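Local coordinates for minor pilin subunit PapF (Escherichia coli, PDB 2W07), which is a minor pilin subunit of fimbriae, the surface filaments with which the bacterium colonises the epithelium of specific host organs, at residues P32-N37 and S122-N127; N72-N77 and T139-S144; N77-G82 and I131-D136. The protein carries 1 engineered substitution. All coordinates share one frame; numbering follows the deposited sequence.

Interaction 1: P32-N37 and S122-N127; sequences PEHVDN and SVPFRN
Charge carries the outer part of this contact, where Arg126 reaches from the strand end across the loop 32-37. Its chain is extended from CG to NE, and Glu33 folds back at chi2 (-64°) so that OE1 comes to 3.0 Å from Arg126 NE. This salt bridge is purely electrostatic, because OE1 lies over one face of the guanidinium and no N-H points at it. Asp36 OD1 lies over the opposite face, farther off, and probably adds to the negative field around the cation.

Arg126 NE and NH2 both give weak, strongly bent hydrogen bonds to His34 O, with NE to His34 O at 2.7 Å and an N-H...O angle of 123°. Within the loop, the backbone N of Asp36 gives a weak bond to His34 ND1, which helps to set the turn of the imidazole.

Van der Waals, CH-pi and CH...O contacts make up the rest. Pro124 CG sits over one face of the His34 ring, a CH-pi contact 3.9 Å from the centroid, while Pro32 O lies over the opposite face, displaced toward the rim. Packing here is tight: His34 NE2 is 2.9 Å from Pro124 CB. Asp36 CB rests against Phe125 CA, and Asp36 OD2 approaches Phe125 CD1 obliquely at 3.0 Å. Asp36 CA also makes a CA-H...O contact of 3.2 Å with Pro124 O.

The loop between strands 24-26 and 42-49 thus lies over the end of strand 116-126. Strand 81-87 pairs with that strand through Gly82 and Phe125, and its Phe81 meets both Pro124 and the His34 ring.

Interaction 2: N72-N77 and T139-S144; sequences NVLATN and TTASMS
No aromatic ring or guanidinium enters this contact; the flat group that matters is the peptide linking Ala75 to Thr76, and it is met at its carbonyl tip and not over a face. Thr139 OG1 donates to Ala75 O at 2.8 Å, with a C=O...OG1 angle of 163°, so the hydroxyl sits nearly on the axis of the carbonyl. OG1 is placed there by a first torsion that sets it anti to the backbone N (chi1 178°). The same bond satisfies the hydroxyl of a buried threonine.

Beside it, the two threonines cross obliquely, Thr76 CG2 lying 4.1 Å from Thr139 CB. Thr76 thus offers its methyl to this contact, whereas its OG1 serves the chain elsewhere, hydrogen-bonded to Phe81 O and to Ile78 N. Farther along, Leu74 points toward the facing strand, and its CD1 meets Ala141 CB at 3.5 Å, tighter than ordinary van der Waals contact.

Strands 73-75 and 139-144 run at 129° to each other, their axes 7.4 Å apart at closest approach, and a side-chain-to-backbone bond joins them in place of a backbone ladder. Strand 73-75 is the outermost strand on its side of the five-stranded sheet, pairing with 81-87 through Leu74 and Ile83, while 138-147 pairs with 57-62. Residues 139-144 also form a parallel ladder with a strand of another protein chain. That arrangement, with Leu74 and Ala141 packed between the layers, is characteristic of the incomplete immunoglobulin-like fold of pilins, and the foreign parallel strand is consistent with donor-strand complementation by a periplasmic chaperone.

Interaction 3: N77-G82 and I131-D136; sequences NITHFG and ILNGGD
A type II beta turn from Ile78 to Phe81, closed by Phe81 N to Ile78 O at 3.1 Å and with His80 at positive phi (66°), packs against an inverse gamma turn centred on Asn133, itself closed by a weak Gly134 N to Leu132 O bond.

Ile78 and Leu132 bury more than any other residues here and cross at about a right angle. The CG1 branch of Ile78 runs on extended through chi2 (-174°), and its tip CD1 presses on backbone oxygens, 3.2 Å from Asp136 O and 3.5 Å from Gly134 O. Gly134 has no side chain, so the isoleucine can lie close along the loop. The other branch, Ile78 CG2, touches Leu132 CB at 4.2 Å.

Leu132 lies over one face of the beta turn, both methyls in use. CD2 reaches Thr79 O at 3.3 Å and also touches His80 CB, while CD1 approaches Phe81 CD1 obliquely at 4.3 Å.

Polar contact is slight and lies at the solvent-facing margin. Asn133 ND2 gives a weak but fairly straight bond to Thr79 OG1, 3.4 Å long with an N-H...O angle of 162°; the two side chains cross obliquely. Asn77 lies near Asp136, but its OD1 is engaged by the backbone N of Arg138.

The turn leads directly into strand 81-87, which pairs with 116-126, and the loop 131-136 bridges 116-126 and 138-147. Phe81 meets the rings of Phe137 and His34, and Leu132 continues onto Pro32 and Glu33, so side chains of both loops and of the loop 32-37 pack together at this end of the sheet.

The six segments follow one another as 32-37, 72-77, 77-82, 122-127, 131-136 and 139-144. Interaction 3 is nested within the loop closed by interaction 2, and they share Asn77; interaction 1 crosses both along the chain. Interactions 1 and 3 are closest, their centres about 11 Å apart, joined by paired strands 81-87 and 116-126. Interaction 2 is more central, about 14 and 15 Å from the centres of the other two. Interactions 1 and 3 tie loops to one end of the five-stranded sheet, whereas interaction 2 connects its outermost strand 73-75 to strand 138-147, so the loops at that end and the strand that pairs with another protein chain are held to one sheet.

Interaction 1: P32-N37 and S122-N127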
loop_
_atom_site.group_PDB
_atom_site.type_symbol
_atom_site.label_atom_id
_atom_site.label_comp_id
_atom_site.label_asym_id
_atom_site.label_seq_id
_atom_site.Cartn_x
_atom_site.Cartn_y
_atom_site.Cartn_z
ATOM N N PRO B 32 21.390 4.359 26.705
ATOM C CA PRO B 32 21.103 3.071 26.065
ATOM C C PRO B 32 21.113 1.876 27.027
ATOM O O PRO B 32 20.903 0.736 26.612
ATOM C CB PRO B 32 22.187 2.976 24.996
ATOM C CG PRO B 32 22.349 4.409 24.584
ATOM C CD PRO B 32 22.380 5.120 25.920
ATOM N N GLU B 33 21.360 2.144 28.308
ATOM C CA GLU B 33 21.372 1.104 29.336
ATOM C C GLU B 33 20.022 1.064 30.050
ATOM O O GLU B 33 19.790 1.802 31.008
ATOM C CB GLU B 33 22.484 1.372 30.350
ATOM C CG GLU B 33 23.847 0.877 29.908
ATOM C CD GLU B 33 23.889 -0.632 29.773
ATOM O OE1 GLU B 33 23.207 -1.167 28.872
ATOM O OE2 GLU B 33 24.596 -1.286 30.572
ATOM N N HIS B 34 19.140 0.187 29.579
ATOM C CA HIS B 34 17.800 0.057 30.139
ATOM C C HIS B 34 17.363 -1.397 30.299
ATOM O O HIS B 34 18.111 -2.322 29.984
ATOM C CB HIS B 34 16.818 0.778 29.231
ATOM C CG HIS B 34 16.982 0.416 27.792
ATOM N ND1 HIS B 34 16.887 -0.882 27.341
ATOM C CD2 HIS B 34 17.288 1.170 26.710
ATOM C CE1 HIS B 34 17.128 -0.914 26.044
ATOM N NE2 HIS B 34 17.375 0.318 25.637
ATOM N N VAL B 35 16.130 -1.580 30.769
ATOM C CA VAL B 35 15.563 -2.903 31.010
ATOM C C VAL B 35 14.899 -3.550 29.800
ATOM O O VAL B 35 14.489 -4.708 29.862
ATOM C CB VAL B 35 14.526 -2.847 32.149
ATOM C CG1 VAL B 35 15.190 -2.382 33.430
ATOM C CG2 VAL B 35 13.396 -1.901 31.773
ATOM N N ASP B 36 14.794 -2.795 28.709
ATOM C CA ASP B 36 14.180 -3.268 27.469
ATOM C C ASP B 36 13.083 -4.310 27.672
ATOM O O ASP B 36 13.007 -5.300 26.946
ATOM C CB ASP B 36 15.244 -3.827 26.515
ATOM C CG ASP B 36 16.060 -4.939 27.134
ATOM O OD1 ASP B 36 16.900 -4.643 28.005
ATOM O OD2 ASP B 36 15.864 -6.109 26.752
ATOM N N ASN B 37 12.234 -4.075 28.666
ATOM C CA ASN B 37 11.128 -4.971 28.975
ATOM C C ASN B 37 10.035 -4.106 29.578
ATOM O O ASN B 37 8.983 -4.594 29.986
ATOM C CB ASN B 37 11.574 -6.039 29.970
ATOM N N SER B 122 6.926 1.847 20.294
ATOM C CA SER B 122 8.334 1.535 20.119
ATOM C C SER B 122 9.019 1.575 21.474
ATOM O O SER B 122 8.834 2.515 22.246
ATOM C CB SER B 122 8.988 2.553 19.180
ATOM O OG SER B 122 8.311 2.610 17.934
ATOM N N VAL B 123 9.809 0.551 21.767
ATOM C CA VAL B 123 10.515 0.489 23.036
ATOM C C VAL B 123 11.944 -0.017 22.854
ATOM O O VAL B 123 12.176 -1.038 22.205
ATOM C CB VAL B 123 9.759 -0.417 24.041
ATOM C CG1 VAL B 123 9.399 -1.730 23.385
ATOM C CG2 VAL B 123 10.612 -0.652 25.283
ATOM N N PRO B 124 12.925 0.703 23.426
ATOM C CA PRO B 124 14.333 0.319 23.320
ATOM C C PRO B 124 14.575 -1.112 23.782
ATOM O O PRO B 124 13.906 -1.607 24.689
ATOM C CB PRO B 124 15.044 1.370 24.175
ATOM C CG PRO B 124 13.997 1.791 25.155
ATOM C CD PRO B 124 12.773 1.886 24.289
ATOM N N PHE B 125 15.533 -1.774 23.139
ATOM C CA PHE B 125 15.847 -3.161 23.446
ATOM C C PHE B 125 17.325 -3.503 23.236
ATOM O O PHE B 125 17.865 -3.311 22.148
ATOM C CB PHE B 125 14.989 -4.070 22.565
ATOM C CG PHE B 125 15.277 -5.535 22.729
ATOM C CD1 PHE B 125 14.881 -6.214 23.874
ATOM C CD2 PHE B 125 15.946 -6.239 21.735
ATOM C CE1 PHE B 125 15.146 -7.573 24.029
ATOM C CE2 PHE B 125 16.217 -7.599 21.877
ATOM C CZ PHE B 125 15.816 -8.265 23.026
ATOM N N ARG B 126 17.984 -4.001 24.277
ATOM C CA ARG B 126 19.380 -4.393 24.130
ATOM C C ARG B 126 19.483 -5.897 24.326
ATOM O O ARG B 126 19.099 -6.432 25.362
ATOM C CB ARG B 126 20.295 -3.618 25.092
ATOM C CG ARG B 126 19.900 -3.591 26.546
ATOM C CD ARG B 126 20.789 -2.588 27.291
ATOM N NE ARG B 126 20.489 -2.525 28.720
ATOM C CZ ARG B 126 21.036 -3.314 29.639
ATOM N NH1 ARG B 126 21.926 -4.232 29.288
ATOM N NH2 ARG B 126 20.680 -3.191 30.911
ATOM N N ASN B 127 19.982 -6.570 23.293
ATOM C CA ASN B 127 20.107 -8.021 23.280
ATOM C C ASN B 127 21.441 -8.529 23.799
ATOM O O ASN B 127 21.828 -9.663 23.514
ATOM C CB ASN B 127 19.906 -8.531 21.860
ATOM C CG ASN B 127 21.026 -8.099 20.931
ATOM O OD1 ASN B 127 21.776 -7.172 21.245
ATOM N ND2 ASN B 127 21.144 -8.762 19.786
#

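Interaction 2: N72-N77 and T139-S144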
loop_
_atom_site.group_PDB
_atom_site.type_symbol
_atom_site.label_atom_id
_atom_site.label_comp_id
_atom_site.label_asym_id
_atom_site.label_seq_id
_atom_site.Cartn_x
_atom_site.Cartn_y
_atom_site.Cartn_z
ATOM N N ASN B 72 10.414 -8.376 15.555
ATOM C CA ASN B 72 9.793 -7.061 15.628
ATOM C C ASN B 72 10.781 -6.040 16.159
ATOM O O ASN B 72 10.388 -5.029 16.753
ATOM C CB ASN B 72 8.581 -7.121 16.555
ATOM C CG ASN B 72 8.969 -7.377 18.000
ATOM O OD1 ASN B 72 9.775 -8.263 18.289
ATOM N ND2 ASN B 72 8.393 -6.606 18.914
ATOM N N VAL B 73 12.064 -6.303 15.939
ATOM C CA VAL B 73 13.106 -5.419 16.431
ATOM C C VAL B 73 14.006 -4.876 15.337
ATOM O O VAL B 73 14.573 -5.630 14.547
ATOM C CB VAL B 73 13.980 -6.136 17.486
ATOM C CG1 VAL B 73 15.029 -5.185 18.030
ATOM C CG2 VAL B 73 13.100 -6.657 18.614
ATOM N N LEU B 74 14.128 -3.554 15.307
ATOM C CA LEU B 74 14.961 -2.870 14.332
ATOM C C LEU B 74 16.337 -2.646 14.929
ATOM O O LEU B 74 16.466 -2.356 16.115
ATOM C CB LEU B 74 14.358 -1.508 13.982
ATOM C CG LEU B 74 12.994 -1.460 13.297
ATOM C CD1 LEU B 74 12.475 -0.030 13.298
ATOM C CD2 LEU B 74 13.129 -1.993 11.879
ATOM N N ALA B 75 17.368 -2.779 14.108
ATOM C CA ALA B 75 18.721 -2.544 14.577
ATOM C C ALA B 75 18.902 -1.035 14.563
ATOM O O ALA B 75 18.140 -0.318 13.912
ATOM C CB ALA B 75 19.730 -3.212 13.641
ATOM N N THR B 76 19.890 -0.546 15.298
ATOM C CA THR B 76 20.162 0.885 15.338
ATOM C C THR B 76 21.619 1.081 14.941
ATOM O O THR B 76 22.244 0.162 14.417
ATOM C CB THR B 76 19.952 1.456 16.746
ATOM O OG1 THR B 76 20.961 0.939 17.623
ATOM C CG2 THR B 76 18.572 1.079 17.272
ATOM N N ASN B 77 22.157 2.273 15.187
ATOM C CA ASN B 77 23.551 2.548 14.858
ATOM C C ASN B 77 24.419 2.228 16.070
ATOM O O ASN B 77 25.495 2.798 16.256
ATOM C CB ASN B 77 23.730 4.011 14.431
ATOM C CG ASN B 77 23.364 4.996 15.525
ATOM O OD1 ASN B 77 22.283 4.923 16.111
ATOM N ND2 ASN B 77 24.262 5.936 15.796
ATOM N N THR B 139 17.701 5.245 14.038
ATOM C CA THR B 139 17.391 4.167 13.116
ATOM C C THR B 139 16.230 4.589 12.235
ATOM O O THR B 139 15.551 5.580 12.521
ATOM C CB THR B 139 17.036 2.880 13.886
ATOM O OG1 THR B 139 16.693 1.843 12.960
ATOM C CG2 THR B 139 15.881 3.130 14.832
ATOM N N THR B 140 16.010 3.847 11.156
ATOM C CA THR B 140 14.933 4.164 10.227
ATOM C C THR B 140 14.173 2.919 9.784
ATOM O O THR B 140 14.766 1.869 9.511
ATOM C CB THR B 140 15.468 4.862 8.961
ATOM O OG1 THR B 140 16.503 5.788 9.318
ATOM C CG2 THR B 140 14.351 5.627 8.275
ATOM N N ALA B 141 12.856 3.049 9.721
ATOM C CA ALA B 141 11.986 1.963 9.299
ATOM C C ALA B 141 11.097 2.480 8.171
ATOM O O ALA B 141 10.778 3.669 8.118
ATOM C CB ALA B 141 11.123 1.495 10.470
ATOM N N SER B 142 10.708 1.592 7.266
ATOM C CA SER B 142 9.843 1.988 6.167
ATOM C C SER B 142 8.420 1.582 6.514
ATOM O O SER B 142 8.185 0.492 7.020
ATOM C CB SER B 142 10.266 1.306 4.868
ATOM O OG SER B 142 11.617 1.596 4.562
ATOM N N MET B 143 7.478 2.478 6.266
ATOM C CA MET B 143 6.082 2.189 6.529
ATOM C C MET B 143 5.363 2.314 5.192
ATOM O O MET B 143 5.157 3.421 4.689
ATOM C CB MET B 143 5.520 3.177 7.551
ATOM C CG MET B 143 4.064 2.964 7.880
ATOM S SD MET B 143 3.549 3.981 9.273
ATOM C CE MET B 143 4.071 2.921 10.648
ATOM N N SER B 144 5.001 1.167 4.618
ATOM C CA SER B 144 4.331 1.128 3.324
ATOM C C SER B 144 2.817 1.078 3.374
ATOM O O SER B 144 2.224 0.231 4.048
ATOM C CB SER B 144 4.818 -0.073 2.507
ATOM O OG SER B 144 6.207 0.006 2.258
#

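Interaction 3: N77-G82 and I131-D136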
loop_
_atom_site.group_PDB
_atom_site.type_symbol
_atom_site.label_atom_id
_atom_site.label_comp_id
_atom_site.label_asym_id
_atom_site.label_seq_id
_atom_site.Cartn_x
_atom_site.Cartn_y
_atom_site.Cartn_z
ATOM N N ASN B 77 22.157 2.273 15.187
ATOM C CA ASN B 77 23.551 2.548 14.858
ATOM C C ASN B 77 24.419 2.228 16.070
ATOM O O ASN B 77 25.495 2.798 16.256
ATOM C CB ASN B 77 23.730 4.011 14.431
ATOM C CG ASN B 77 23.364 4.996 15.525
ATOM O OD1 ASN B 77 22.283 4.923 16.111
ATOM N ND2 ASN B 77 24.262 5.936 15.796
ATOM N N ILE B 78 23.924 1.309 16.893
ATOM C CA ILE B 78 24.622 0.859 18.093
ATOM C C ILE B 78 24.512 -0.658 18.150
ATOM O O ILE B 78 23.411 -1.206 18.163
ATOM C CB ILE B 78 23.999 1.445 19.375
ATOM C CG1 ILE B 78 24.166 2.963 19.392
ATOM C CG2 ILE B 78 24.660 0.832 20.601
ATOM C CD1 ILE B 78 23.718 3.622 20.690
ATOM N N THR B 79 25.654 -1.336 18.172
ATOM C CA THR B 79 25.664 -2.792 18.217
ATOM C C THR B 79 24.945 -3.272 19.480
ATOM O O THR B 79 25.071 -2.659 20.540
ATOM C CB THR B 79 27.106 -3.338 18.234
ATOM O OG1 THR B 79 27.947 -2.499 17.430
ATOM C CG2 THR B 79 27.142 -4.766 17.677
ATOM N N HIS B 80 24.191 -4.361 19.353
ATOM C CA HIS B 80 23.451 -4.941 20.474
ATOM C C HIS B 80 22.325 -4.063 21.018
ATOM O O HIS B 80 21.758 -4.351 22.074
ATOM C CB HIS B 80 24.407 -5.307 21.616
ATOM C CG HIS B 80 25.335 -6.434 21.285
ATOM N ND1 HIS B 80 24.885 -7.676 20.892
ATOM C CD2 HIS B 80 26.687 -6.501 21.276
ATOM C CE1 HIS B 80 25.922 -8.461 20.652
ATOM N NE2 HIS B 80 27.026 -7.772 20.877
ATOM N N PHE B 81 21.999 -2.994 20.301
ATOM C CA PHE B 81 20.934 -2.100 20.730
ATOM C C PHE B 81 19.923 -1.892 19.604
ATOM O O PHE B 81 20.292 -1.551 18.479
ATOM C CB PHE B 81 21.514 -0.754 21.146
ATOM C CG PHE B 81 20.479 0.221 21.620
ATOM C CD1 PHE B 81 19.954 0.124 22.900
ATOM C CD2 PHE B 81 20.001 1.211 20.772
ATOM C CE1 PHE B 81 18.964 1.000 23.326
ATOM C CE2 PHE B 81 19.013 2.088 21.191
ATOM C CZ PHE B 81 18.493 1.980 22.469
ATOM N N GLY B 82 18.647 -2.094 19.904
ATOM C CA GLY B 82 17.633 -1.920 18.882
ATOM C C GLY B 82 16.333 -1.348 19.402
ATOM O O GLY B 82 16.188 -1.065 20.594
ATOM N N ILE B 131 29.303 -3.370 27.675
ATOM C CA ILE B 131 29.380 -2.009 27.164
ATOM C C ILE B 131 28.811 -1.826 25.762
ATOM O O ILE B 131 28.941 -2.696 24.898
ATOM C CB ILE B 131 30.833 -1.529 27.200
ATOM N N LEU B 132 28.181 -0.676 25.549
ATOM C CA LEU B 132 27.599 -0.336 24.258
ATOM C C LEU B 132 28.363 0.848 23.678
ATOM O O LEU B 132 28.496 1.887 24.326
ATOM C CB LEU B 132 26.122 0.040 24.409
ATOM C CG LEU B 132 25.134 -1.044 24.845
ATOM C CD1 LEU B 132 23.739 -0.440 24.949
ATOM C CD2 LEU B 132 25.150 -2.194 23.852
ATOM N N ASN B 133 28.865 0.681 22.460
ATOM C CA ASN B 133 29.614 1.733 21.790
ATOM C C ASN B 133 28.688 2.804 21.221
ATOM O O ASN B 133 28.337 2.774 20.043
ATOM C CB ASN B 133 30.477 1.137 20.672
ATOM C CG ASN B 133 29.680 0.270 19.709
ATOM O OD1 ASN B 133 28.756 0.739 19.049
ATOM N ND2 ASN B 133 30.041 -1.004 19.625
ATOM N N GLY B 134 28.291 3.750 22.066
ATOM C CA GLY B 134 27.417 4.814 21.609
ATOM C C GLY B 134 26.458 5.325 22.663
ATOM O O GLY B 134 25.796 4.543 23.345
ATOM N N GLY B 135 26.392 6.647 22.795
ATOM C CA GLY B 135 25.501 7.261 23.763
ATOM C C GLY B 135 24.267 7.773 23.049
ATOM O O GLY B 135 23.217 7.984 23.659
ATOM N N ASP B 136 24.411 7.978 21.743
ATOM C CA ASP B 136 23.326 8.453 20.891
ATOM C C ASP B 136 22.997 7.352 19.899
ATOM O O ASP B 136 23.874 6.575 19.515
ATOM C CB ASP B 136 23.746 9.708 20.120
ATOM C CG ASP B 136 23.740 10.953 20.978
ATOM O OD1 ASP B 136 22.670 11.293 21.526
ATOM O OD2 ASP B 136 24.803 11.599 21.102
#